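PDB 5FX8: zonadhesin from Komagataella phaffii, which is a putative adhesin of the yeast cell surface that may act in cell-cell interaction, meeting other proteins through salt bridges and hydrogen bonds. Local coordinates for residues C[39-44]-C[92-97]; C[46-51]-C[131-136]; C[153-158]-C[166-171]; C[280-285]-C[297-302]. All coordinates share one frame; numbering follows the deposited sequence.

Interaction 1 (C[39-44]-C[92-97])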
loop_
_atom_site.group_PDB
_atom_site.type_symbol
_atom_site.label_atom_id
_atom_site.label_comp_id
_atom_site.label_asym_id
_atom_site.label_seq_id
_atom_site.Cartn_x
_atom_site.Cartn_y
_atom_site.Cartn_z
ATOM N N THR C 39 86.954 -6.692 29.121
ATOM C CA THR C 39 86.436 -5.394 28.687
ATOM C C THR C 39 87.219 -4.222 29.270
ATOM O O THR C 39 87.119 -3.873 30.453
ATOM C CB THR C 39 84.927 -5.248 28.951
ATOM O OG1 THR C 39 84.473 -4.028 28.364
ATOM C CG2 THR C 39 84.571 -5.220 30.401
ATOM N N ILE C 40 87.978 -3.573 28.393
ATOM C CA ILE C 40 89.004 -2.613 28.777
ATOM C C ILE C 40 88.381 -1.424 29.496
ATOM O O ILE C 40 89.062 -0.438 29.775
ATOM C CB ILE C 40 89.819 -2.151 27.547
ATOM C CG1 ILE C 40 88.921 -2.009 26.313
ATOM C CG2 ILE C 40 91.016 -3.074 27.287
ATOM C CD1 ILE C 40 89.583 -1.304 25.155
ATOM N N ALA C 41 87.101 -1.508 29.827
ATOM C CA ALA C 41 86.372 -0.362 30.369
ATOM C C ALA C 41 87.005 0.153 31.689
ATOM O O ALA C 41 87.793 -0.603 32.236
ATOM C CB ALA C 41 84.920 -0.749 30.548
ATOM N N GLY C 42 86.749 1.374 32.216
ATOM C CA GLY C 42 85.917 2.451 31.681
ATOM C C GLY C 42 86.372 2.936 30.342
ATOM O O GLY C 42 86.145 2.241 29.388
ATOM N N ASP C 43 87.000 4.096 30.250
ATOM C CA ASP C 43 87.752 4.557 29.078
ATOM C C ASP C 43 87.371 3.965 27.699
ATOM O O ASP C 43 87.685 4.549 26.655
ATOM C CB ASP C 43 89.277 4.372 29.381
ATOM C CG ASP C 43 89.715 2.928 29.514
ATOM O OD1 ASP C 43 89.036 2.055 28.903
ATOM O OD2 ASP C 43 90.788 2.724 30.167
ATOM N N ALA C 44 86.715 2.804 27.695
ATOM C CA ALA C 44 86.464 1.984 26.518
ATOM C C ALA C 44 85.172 2.375 25.828
ATOM O O ALA C 44 84.180 2.724 26.467
ATOM C CB ALA C 44 86.394 0.504 26.901
ATOM N N PHE C 92 78.936 3.791 22.928
ATOM C CA PHE C 92 78.806 3.577 24.358
ATOM C C PHE C 92 80.164 3.847 24.985
ATOM O O PHE C 92 81.182 3.356 24.496
ATOM C CB PHE C 92 78.345 2.156 24.665
ATOM C CG PHE C 92 77.011 1.796 24.074
ATOM C CD1 PHE C 92 76.878 1.496 22.734
ATOM C CD2 PHE C 92 75.903 1.705 24.866
ATOM C CE1 PHE C 92 75.659 1.154 22.206
ATOM C CE2 PHE C 92 74.704 1.362 24.341
ATOM C CZ PHE C 92 74.577 1.090 23.010
ATOM N N THR C 93 80.185 4.646 26.039
ATOM C CA THR C 93 81.425 5.036 26.696
ATOM C C THR C 93 81.325 4.748 28.184
ATOM O O THR C 93 80.587 5.423 28.897
ATOM C CB THR C 93 81.712 6.502 26.453
ATOM O OG1 THR C 93 81.821 6.720 25.047
ATOM C CG2 THR C 93 82.984 6.892 27.127
ATOM N N PHE C 94 82.084 3.772 28.655
ATOM C CA PHE C 94 82.052 3.422 30.063
ATOM C C PHE C 94 82.741 4.484 30.919
ATOM O O PHE C 94 83.616 5.216 30.453
ATOM C CB PHE C 94 82.707 2.070 30.263
ATOM C CG PHE C 94 81.984 0.944 29.605
ATOM C CD1 PHE C 94 82.175 0.661 28.274
ATOM C CD2 PHE C 94 81.132 0.143 30.329
ATOM C CE1 PHE C 94 81.509 -0.396 27.684
ATOM C CE2 PHE C 94 80.479 -0.903 29.741
ATOM C CZ PHE C 94 80.661 -1.171 28.429
ATOM N N SER C 95 82.351 4.546 32.194
ATOM C CA SER C 95 82.700 5.663 33.090
ATOM C C SER C 95 83.497 5.152 34.289
ATOM O O SER C 95 83.071 5.242 35.448
ATOM C CB SER C 95 81.412 6.396 33.537
ATOM O OG SER C 95 80.505 6.624 32.457
ATOM N N ASP C 96 84.703 4.616 34.014
ATOM C CA ASP C 96 85.450 3.848 35.014
ATOM C C ASP C 96 86.959 3.910 34.724
ATOM O O ASP C 96 87.466 3.079 33.915
ATOM C CB ASP C 96 85.013 2.405 35.078
ATOM C CG ASP C 96 84.780 1.992 36.508
ATOM O OD1 ASP C 96 84.888 2.803 37.426
ATOM O OD2 ASP C 96 84.450 0.792 36.669
ATOM N N PRO C 97 87.714 4.800 35.358
ATOM C CA PRO C 97 89.000 5.172 34.847
ATOM C C PRO C 97 89.999 4.029 35.055
ATOM O O PRO C 97 90.161 3.533 36.185
ATOM C CB PRO C 97 89.318 6.339 35.679
ATOM C CG PRO C 97 88.626 6.136 37.042
ATOM C CD PRO C 97 87.430 5.274 36.749
#
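Ala41 presents its methyl group to one face of the Phe94 ring. CB stands 4.0 Å from the ring centroid and 29° off the ring normal, a CH-pi contact. Phe94 CG, set anti to the carbonyl carbon (chi1 -65°), is the ring atom nearest the methyl. Gly42 lies beside Phe94 CB, although its exact place in the model is uncertain. Ala44 meets the ring differently: its carbonyl oxygen lies in the ring plane at the edge, 3.4 Å from Phe94 CD1. That oxygen also accepts the backbone N-H of Phe94, with Phe94 N 3.2 Å from Ala44 O and an angle of 164° at the hydrogen. One carbonyl therefore holds the backbone of Phe94 and borders its ring. Leu79, Leu104 and Ile46 also touch the phenylalanine, which is buried, while Ala41 packs on Ile101 as well. Residues 39-44 form the loop leading into strand 45-49, and the Phe94-Ala44 bond lies where that strand begins its antiparallel pairing with strand 89-94 in the beta-sheet of the first cohesin-like domain.

Interaction 2 (C[46-51]-C[131-136])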
loop_
_atom_site.group_PDB
_atom_site.type_symbol
_atom_site.label_atom_id
_atom_site.label_comp_id
_atom_site.label_asym_id
_atom_site.label_seq_id
_atom_site.Cartn_x
_atom_site.Cartn_y
_atom_site.Cartn_z
ATOM N N ILE C 46 82.333 1.473 22.595
ATOM C CA ILE C 46 81.752 0.471 21.726
ATOM C C ILE C 46 80.899 1.209 20.715
ATOM O O ILE C 46 79.915 1.855 21.088
ATOM C CB ILE C 46 80.910 -0.549 22.499
ATOM C CG1 ILE C 46 81.708 -1.101 23.669
ATOM C CG2 ILE C 46 80.484 -1.658 21.582
ATOM C CD1 ILE C 46 81.012 -2.167 24.433
ATOM N N GLU C 47 81.280 1.132 19.452
ATOM C CA GLU C 47 80.580 1.822 18.386
ATOM C C GLU C 47 79.654 0.856 17.659
ATOM O O GLU C 47 80.093 -0.210 17.217
ATOM C CB GLU C 47 81.581 2.449 17.431
ATOM C CG GLU C 47 82.338 3.552 18.077
ATOM C CD GLU C 47 83.048 4.392 17.066
ATOM O OE1 GLU C 47 83.436 3.832 16.023
ATOM O OE2 GLU C 47 83.193 5.611 17.299
ATOM N N VAL C 48 78.377 1.227 17.545
ATOM C CA VAL C 48 77.363 0.433 16.852
ATOM C C VAL C 48 76.645 1.333 15.866
ATOM O O VAL C 48 76.108 2.377 16.248
ATOM C CB VAL C 48 76.322 -0.206 17.792
ATOM C CG1 VAL C 48 75.475 -1.163 17.004
ATOM C CG2 VAL C 48 76.956 -0.941 18.916
ATOM N N SER C 49 76.616 0.931 14.610
ATOM C CA SER C 49 75.950 1.746 13.615
ATOM C C SER C 49 74.471 1.406 13.616
ATOM O O SER C 49 74.087 0.256 13.812
ATOM C CB SER C 49 76.551 1.517 12.242
ATOM O OG SER C 49 76.303 0.194 11.832
ATOM N N ILE C 50 73.647 2.427 13.470
ATOM C CA ILE C 50 72.201 2.274 13.375
ATOM C C ILE C 50 71.832 2.418 11.904
ATOM O O ILE C 50 72.285 3.369 11.261
ATOM C CB ILE C 50 71.466 3.323 14.237
ATOM C CG1 ILE C 50 71.312 2.864 15.689
ATOM C CG2 ILE C 50 70.087 3.624 13.680
ATOM C CD1 ILE C 50 72.579 2.782 16.445
ATOM N N PRO C 51 71.062 1.497 11.332
ATOM C CA PRO C 51 70.695 1.615 9.917
ATOM C C PRO C 51 69.890 2.870 9.644
ATOM O O PRO C 51 69.085 3.299 10.460
ATOM C CB PRO C 51 69.862 0.356 9.666
ATOM C CG PRO C 51 69.425 -0.088 10.990
ATOM C CD PRO C 51 70.503 0.284 11.941
ATOM N N PHE C 131 72.773 -3.821 12.079
ATOM C CA PHE C 131 73.639 -3.093 13.005
ATOM C C PHE C 131 75.066 -3.633 12.880
ATOM O O PHE C 131 75.300 -4.836 13.041
ATOM C CB PHE C 131 73.131 -3.220 14.443
ATOM C CG PHE C 131 71.728 -2.724 14.631
ATOM C CD1 PHE C 131 70.653 -3.575 14.459
ATOM C CD2 PHE C 131 71.481 -1.408 14.961
ATOM C CE1 PHE C 131 69.381 -3.134 14.607
ATOM C CE2 PHE C 131 70.203 -0.964 15.114
ATOM C CZ PHE C 131 69.149 -1.831 14.930
ATOM N N GLU C 132 76.012 -2.751 12.577
ATOM C CA GLU C 132 77.409 -3.130 12.416
ATOM C C GLU C 132 78.208 -2.751 13.655
ATOM O O GLU C 132 78.178 -1.598 14.097
ATOM C CB GLU C 132 78.004 -2.486 11.168
ATOM C CG GLU C 132 77.431 -3.070 9.890
ATOM C CD GLU C 132 78.393 -3.029 8.725
ATOM O OE1 GLU C 132 79.561 -2.630 8.925
ATOM O OE2 GLU C 132 77.979 -3.393 7.602
ATOM N N THR C 133 78.885 -3.735 14.236
ATOM C CA THR C 133 79.924 -3.447 15.209
ATOM C C THR C 133 81.279 -3.633 14.548
ATOM O O THR C 133 81.418 -3.435 13.335
ATOM C CB THR C 133 79.809 -4.343 16.431
ATOM O OG1 THR C 133 80.113 -5.686 16.060
ATOM C CG2 THR C 133 78.409 -4.279 16.990
ATOM N N SER C 134 82.283 -4.016 15.328
ATOM C CA SER C 134 83.620 -4.159 14.771
ATOM C C SER C 134 83.894 -5.588 14.359
ATOM O O SER C 134 84.554 -5.830 13.347
ATOM C CB SER C 134 84.673 -3.678 15.772
ATOM O OG SER C 134 84.475 -4.243 17.053
ATOM N N ASP C 135 83.364 -6.551 15.095
ATOM C CA ASP C 135 83.635 -7.939 14.790
ATOM C C ASP C 135 82.400 -8.707 14.352
ATOM O O ASP C 135 82.489 -9.920 14.157
ATOM C CB ASP C 135 84.264 -8.625 16.003
ATOM C CG ASP C 135 83.280 -8.834 17.113
ATOM O OD1 ASP C 135 82.357 -8.014 17.221
ATOM O OD2 ASP C 135 83.409 -9.818 17.872
ATOM N N GLN C 136 81.260 -8.050 14.189
ATOM C CA GLN C 136 80.040 -8.801 13.952
ATOM C C GLN C 136 78.972 -7.858 13.449
ATOM O O GLN C 136 79.008 -6.659 13.724
ATOM C CB GLN C 136 79.556 -9.505 15.217
ATOM C CG GLN C 136 78.509 -10.539 14.956
ATOM C CD GLN C 136 78.078 -11.224 16.217
ATOM O OE1 GLN C 136 78.796 -11.208 17.213
ATOM N NE2 GLN C 136 76.893 -11.821 16.195
#
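Ser49 joins Glu132 through two hydrogen bonds, only one of which links backbone to backbone. Ser49 N donates to Glu132 O over 3.0 Å, nearly straight at 169°. The return bond runs from Glu132 N to the side-chain oxygen Ser49 OG, 3.1 Å away, so a hydroxyl takes the place that a main-chain carbonyl would hold in regular antiparallel pairing. A chi1 of 65° puts OG between the backbone N and the carbonyl carbon. Glu132 O has a further, weaker neighbour in the CA-H of Val48, and Ser49 O similarly faces the CA-H of Phe131, with 3.5 Å between Phe131 CA and Ser49 O. This short pairing connects strand 45-49, whose other edge bonds to strand 89-94 through Val48 and Leu90, with strand 126-132, the first arm of a hairpin with strand 137-144, within the first cohesin-like domain. Phe131 bonds through its backbone to Tyr138 on that second arm. At the tight turn of the hairpin, Gln136 O accepts from both Thr133 N and Thr133 OG1, the hydroxyl oxygen lying 2.8 Å from Gln136 O. Apolar contacts flank the polar ones: Pro51 CD sits over one face of the Phe131 ring, 3.8 Å from its centroid, while Ile50 CG1 comes to the ring edge at Phe131 CE2. Ile7 and Val9 of strand 4-11 also touch this phenylalanine.

Interaction 3 (C[153-158]-C[166-171])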
loop_
_atom_site.group_PDB
_atom_site.type_symbol
_atom_site.label_atom_id
_atom_site.label_comp_id
_atom_site.label_asym_id
_atom_site.label_seq_id
_atom_site.Cartn_x
_atom_site.Cartn_y
_atom_site.Cartn_z
ATOM N N ILE C 153 40.658 -0.311 15.356
ATOM C CA ILE C 153 42.014 0.031 15.734
ATOM C C ILE C 153 42.076 1.518 16.076
ATOM O O ILE C 153 41.146 2.270 15.820
ATOM C CB ILE C 153 43.031 -0.326 14.645
ATOM C CG1 ILE C 153 42.750 0.459 13.376
ATOM C CG2 ILE C 153 42.995 -1.803 14.383
ATOM C CD1 ILE C 153 43.763 0.218 12.321
ATOM N N LYS C 154 43.198 1.923 16.681
ATOM C CA LYS C 154 43.480 3.294 17.080
ATOM C C LYS C 154 44.857 3.681 16.549
ATOM O O LYS C 154 45.779 2.872 16.591
ATOM C CB LYS C 154 43.430 3.417 18.600
ATOM C CG LYS C 154 43.032 4.787 19.057
ATOM C CD LYS C 154 43.941 5.324 20.096
ATOM C CE LYS C 154 43.895 4.486 21.308
ATOM N NZ LYS C 154 44.760 5.089 22.339
ATOM N N LEU C 155 45.008 4.902 16.032
ATOM C CA LEU C 155 46.278 5.378 15.482
ATOM C C LEU C 155 46.618 6.764 16.028
ATOM O O LEU C 155 45.719 7.576 16.244
ATOM C CB LEU C 155 46.234 5.417 13.944
ATOM C CG LEU C 155 45.917 4.090 13.235
ATOM C CD1 LEU C 155 45.861 4.264 11.738
ATOM C CD2 LEU C 155 46.906 3.009 13.576
ATOM N N SER C 156 47.910 7.033 16.269
ATOM C CA SER C 156 48.408 8.323 16.749
ATOM C C SER C 156 49.120 9.049 15.622
ATOM O O SER C 156 49.759 8.426 14.780
ATOM C CB SER C 156 49.418 8.187 17.901
ATOM O OG SER C 156 48.979 7.398 18.987
ATOM N N ASN C 157 49.054 10.370 15.619
ATOM C CA ASN C 157 49.845 11.147 14.677
ATOM C C ASN C 157 50.271 12.423 15.369
ATOM O O ASN C 157 49.425 13.219 15.773
ATOM C CB ASN C 157 49.073 11.483 13.403
ATOM C CG ASN C 157 48.766 10.258 12.548
ATOM O OD1 ASN C 157 49.632 9.751 11.826
ATOM N ND2 ASN C 157 47.514 9.793 12.606
ATOM N N ALA C 158 51.566 12.631 15.512
ATOM C CA ALA C 158 52.016 13.882 16.094
ATOM C C ALA C 158 51.713 15.024 15.137
ATOM O O ALA C 158 51.995 14.932 13.942
ATOM C CB ALA C 158 53.508 13.823 16.393
ATOM N N PHE C 166 43.172 8.680 15.342
ATOM C CA PHE C 166 42.315 8.018 14.366
ATOM C C PHE C 166 41.738 6.768 15.001
ATOM O O PHE C 166 42.477 5.960 15.563
ATOM C CB PHE C 166 43.068 7.633 13.090
ATOM C CG PHE C 166 43.437 8.797 12.209
ATOM C CD1 PHE C 166 42.836 10.027 12.372
ATOM C CD2 PHE C 166 44.383 8.658 11.217
ATOM C CE1 PHE C 166 43.164 11.109 11.572
ATOM C CE2 PHE C 166 44.721 9.739 10.414
ATOM C CZ PHE C 166 44.100 10.970 10.599
ATOM N N VAL C 167 40.426 6.611 14.920
ATOM C CA VAL C 167 39.755 5.378 15.301
ATOM C C VAL C 167 39.128 4.816 14.034
ATOM O O VAL C 167 38.228 5.433 13.450
ATOM C CB VAL C 167 38.700 5.607 16.389
ATOM C CG1 VAL C 167 38.088 4.299 16.792
ATOM C CG2 VAL C 167 39.317 6.297 17.598
ATOM N N ASP C 168 39.618 3.670 13.584
ATOM C CA ASP C 168 39.119 3.027 12.380
ATOM C C ASP C 168 38.157 1.910 12.748
ATOM O O ASP C 168 38.478 1.065 13.584
ATOM C CB ASP C 168 40.265 2.466 11.547
ATOM C CG ASP C 168 40.983 3.531 10.766
ATOM O OD1 ASP C 168 40.599 4.706 10.893
ATOM O OD2 ASP C 168 41.928 3.204 10.019
ATOM N N ILE C 169 36.987 1.906 12.119
ATOM C CA ILE C 169 35.998 0.849 12.282
ATOM C C ILE C 169 35.889 0.105 10.955
ATOM O O ILE C 169 35.449 0.687 9.955
ATOM C CB ILE C 169 34.631 1.396 12.698
ATOM C CG1 ILE C 169 34.759 2.399 13.847
ATOM C CG2 ILE C 169 33.722 0.224 12.996
ATOM C CD1 ILE C 169 35.071 1.794 15.149
ATOM N N PRO C 170 36.265 -1.166 10.893
ATOM C CA PRO C 170 36.165 -1.906 9.631
ATOM C C PRO C 170 34.769 -2.487 9.432
ATOM O O PRO C 170 34.228 -3.166 10.307
ATOM C CB PRO C 170 37.212 -3.010 9.792
ATOM C CG PRO C 170 37.276 -3.237 11.223
ATOM C CD PRO C 170 36.986 -1.929 11.913
ATOM N N GLY C 171 34.185 -2.205 8.268
ATOM C CA GLY C 171 32.939 -2.837 7.891
ATOM C C GLY C 171 33.060 -4.325 7.685
ATOM O O GLY C 171 32.072 -5.039 7.832
#
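Asn157 and Phe166 each hold CG anti to the carbonyl carbon, and Asn157 ND2 lies over one face of the Phe166 ring. Ile153 turns otherwise: its chi1 of 62° places CG1 between the backbone N and the carbonyl carbon, 3.7 Å from Asp168 CB. The setting is a beta hairpin, strand 153-158 being the outermost strand of an antiparallel sheet in the second cohesin-like domain and strand 162-170 its neighbour. Ile153 with Asp168 and Leu155 with Phe166 are hydrogen-bonded pairs, each closed by two main-chain bonds; the Leu155 N to Phe166 O bond measures 2.8 Å. Between them, Lys154 and Val167 form a non-hydrogen-bonded pair, and the Lys154 CA-H points to Phe166 O. On the face of Ile153, Leu155, Phe166 and Asp168, the methylene carbons Leu155 CB and Phe166 CB meet at 4.0 Å. The acid of Asp168 is buried there and bridged by Arg149 and Arg262, which would be expected to favour its charged form. Lys154 leaves by the other face, its chain bent at chi2 and chi3, and its ammonium group binds Glu301 O and Asn278 OD1. Val167 on that same face packs on Val280 and Val282. The amide of Asn157 is inclined 59° to the Phe166 ring, with ND2 3.6 Å from both CD2 and CE2 of that ring.

Interaction 4 (C[280-285]-C[297-302])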
loop_
_atom_site.group_PDB
_atom_site.type_symbol
_atom_site.label_atom_id
_atom_site.label_comp_id
_atom_site.label_asym_id
_atom_site.label_seq_id
_atom_site.Cartn_x
_atom_site.Cartn_y
_atom_site.Cartn_z
ATOM N N VAL C 280 40.221 4.429 24.268
ATOM C CA VAL C 280 39.076 4.538 23.387
ATOM C C VAL C 280 38.283 3.260 23.541
ATOM O O VAL C 280 38.751 2.189 23.152
ATOM C CB VAL C 280 39.470 4.742 21.928
ATOM C CG1 VAL C 280 38.254 4.634 21.076
ATOM C CG2 VAL C 280 40.062 6.078 21.746
ATOM N N ASN C 281 37.084 3.363 24.093
ATOM C CA ASN C 281 36.164 2.237 24.131
ATOM C C ASN C 281 35.278 2.286 22.897
ATOM O O ASN C 281 34.692 3.321 22.592
ATOM C CB ASN C 281 35.323 2.291 25.397
ATOM C CG ASN C 281 36.155 2.502 26.624
ATOM O OD1 ASN C 281 36.524 3.629 26.958
ATOM N ND2 ASN C 281 36.466 1.416 27.311
ATOM N N VAL C 282 35.198 1.178 22.179
ATOM C CA VAL C 282 34.379 1.075 20.980
ATOM C C VAL C 282 33.439 -0.099 21.167
ATOM O O VAL C 282 33.893 -1.226 21.383
ATOM C CB VAL C 282 35.233 0.896 19.719
ATOM C CG1 VAL C 282 34.349 0.599 18.536
ATOM C CG2 VAL C 282 36.038 2.136 19.475
ATOM N N ASP C 283 32.138 0.156 21.107
ATOM C CA ASP C 283 31.134 -0.896 21.199
ATOM C C ASP C 283 30.435 -1.016 19.857
ATOM O O ASP C 283 29.906 -0.028 19.346
ATOM C CB ASP C 283 30.132 -0.592 22.303
ATOM C CG ASP C 283 30.789 -0.461 23.643
ATOM O OD1 ASP C 283 31.392 0.604 23.917
ATOM O OD2 ASP C 283 30.716 -1.431 24.417
ATOM N N LEU C 284 30.460 -2.203 19.275
ATOM C CA LEU C 284 29.851 -2.432 17.978
ATOM C C LEU C 284 28.579 -3.233 18.168
ATOM O O LEU C 284 28.572 -4.230 18.891
ATOM C CB LEU C 284 30.793 -3.185 17.046
ATOM C CG LEU C 284 32.114 -2.539 16.683
ATOM C CD1 LEU C 284 32.798 -3.462 15.766
ATOM C CD2 LEU C 284 31.890 -1.237 15.994
ATOM N N THR C 285 27.506 -2.790 17.534
ATOM C CA THR C 285 26.279 -3.562 17.485
ATOM C C THR C 285 26.167 -4.208 16.116
ATOM O O THR C 285 26.314 -3.544 15.088
ATOM C CB THR C 285 25.069 -2.689 17.762
ATOM O OG1 THR C 285 25.103 -2.273 19.125
ATOM C CG2 THR C 285 23.806 -3.463 17.494
ATOM N N PHE C 297 35.405 -3.197 22.706
ATOM C CA PHE C 297 36.846 -3.156 22.498
ATOM C C PHE C 297 37.428 -2.026 23.327
ATOM O O PHE C 297 36.801 -0.986 23.516
ATOM C CB PHE C 297 37.231 -2.932 21.023
ATOM C CG PHE C 297 36.702 -3.965 20.087
ATOM C CD1 PHE C 297 35.392 -3.918 19.655
ATOM C CD2 PHE C 297 37.519 -4.963 19.612
ATOM C CE1 PHE C 297 34.903 -4.860 18.801
ATOM C CE2 PHE C 297 37.040 -5.908 18.743
ATOM C CZ PHE C 297 35.724 -5.860 18.338
ATOM N N VAL C 298 38.642 -2.238 23.816
ATOM C CA VAL C 298 39.382 -1.230 24.559
ATOM C C VAL C 298 40.699 -0.988 23.839
ATOM O O VAL C 298 41.410 -1.938 23.490
ATOM C CB VAL C 298 39.609 -1.659 26.015
ATOM C CG1 VAL C 298 40.155 -0.512 26.822
ATOM C CG2 VAL C 298 38.311 -2.120 26.601
ATOM N N LEU C 299 41.011 0.280 23.599
ATOM C CA LEU C 299 42.213 0.681 22.869
ATOM C C LEU C 299 42.952 1.712 23.720
ATOM O O LEU C 299 42.645 2.906 23.684
ATOM C CB LEU C 299 41.845 1.229 21.494
ATOM C CG LEU C 299 40.788 0.457 20.702
ATOM C CD1 LEU C 299 40.319 1.275 19.540
ATOM C CD2 LEU C 299 41.319 -0.833 20.197
ATOM N N ASP C 300 43.937 1.260 24.489
ATOM C CA ASP C 300 44.569 2.120 25.481
ATOM C C ASP C 300 45.993 2.512 25.120
ATOM O O ASP C 300 46.712 3.035 25.975
ATOM C CB ASP C 300 44.540 1.467 26.861
ATOM C CG ASP C 300 44.864 -0.007 26.814
ATOM O OD1 ASP C 300 45.566 -0.443 25.881
ATOM O OD2 ASP C 300 44.423 -0.734 27.728
ATOM N N GLU C 301 46.403 2.311 23.875
ATOM C CA GLU C 301 47.760 2.664 23.467
ATOM C C GLU C 301 48.059 4.135 23.774
ATOM O O GLU C 301 47.292 5.014 23.353
ATOM C CB GLU C 301 47.965 2.379 21.980
ATOM C CG GLU C 301 49.424 2.285 21.544
ATOM C CD GLU C 301 49.614 2.508 20.045
ATOM O OE1 GLU C 301 48.596 2.697 19.336
ATOM O OE2 GLU C 301 50.785 2.500 19.577
ATOM N N PRO C 302 49.146 4.442 24.519
ATOM C CA PRO C 302 49.529 5.833 24.797
ATOM C C PRO C 302 50.109 6.555 23.601
ATOM O O PRO C 302 50.341 5.954 22.552
ATOM C CB PRO C 302 50.606 5.697 25.878
ATOM C CG PRO C 302 50.506 4.365 26.375
ATOM C CD PRO C 302 49.962 3.503 25.287
#
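Phe297 touches Val282 and Leu284 of the neighbouring strand. Its CB lies 3.8 Å from Val282 O. CG is anti to the carbonyl carbon (chi1 -58°). At the ring edge, Val282 O lies in the ring plane, 3.5 Å from Phe297 CD1. One atom further out, Phe297 CE1 meets the methyl Leu284 CD1 at 3.9 Å, the two side chains crossing at a slant. Beyond the two strands, Gln151 and Pro152 touch the same phenylalanine. Val282 O also accepts Phe297 N over 2.8 Å, so this oxygen serves the backbone and borders the ring of one residue, and Val282 N returns a bond to Phe297 O. The two strands, 275-286 and 294-304, form a beta hairpin at the margin of an antiparallel sheet in the second cohesin-like domain, the latter being the outermost. Val280 and Leu299 make the next hydrogen-bonded pair; Val280 N approaches Leu299 O from above the carbonyl plane, 38° out of it. Leu299 folds its own CB and CG against Val280 O, each 3.6 Å away, and carries CD1 to Val280 CG1 at 4.2 Å. On the face opposite Val280, Val282, Phe297 and Leu299, Asn281 and Val298 lie side by side, Asn281 ND2 4.1 Å from Val298 CG2. Asp283 uses OD2 to bond the hydroxyl of Ser296.

The contacts fall into two pairs, one in each cohesin-like domain of this N-terminal part of the protein. Interactions 1 and 2, with centres about 17 Å apart, share neighbouring strands of one sheet: Phe92 N lies 2.8 Å from Ile46 O, a probable hydrogen bond, and Phe92 CE1 packs on Val48 CG2. Their segments alternate along the chain. Interactions 3 and 4 are closer, about 10 Å between centres, but belong to two sheets facing each other; Ile169 CD1 meets Val282 CG1 at 3.7 Å and Ile169 CG2 meets Leu284 CD2 at 3.8 Å. Across the two domains these contacts do not touch: interactions 2 and 4 remain about 19 Å apart at their nearest atoms, and interactions 1 and 3 about 25 Å.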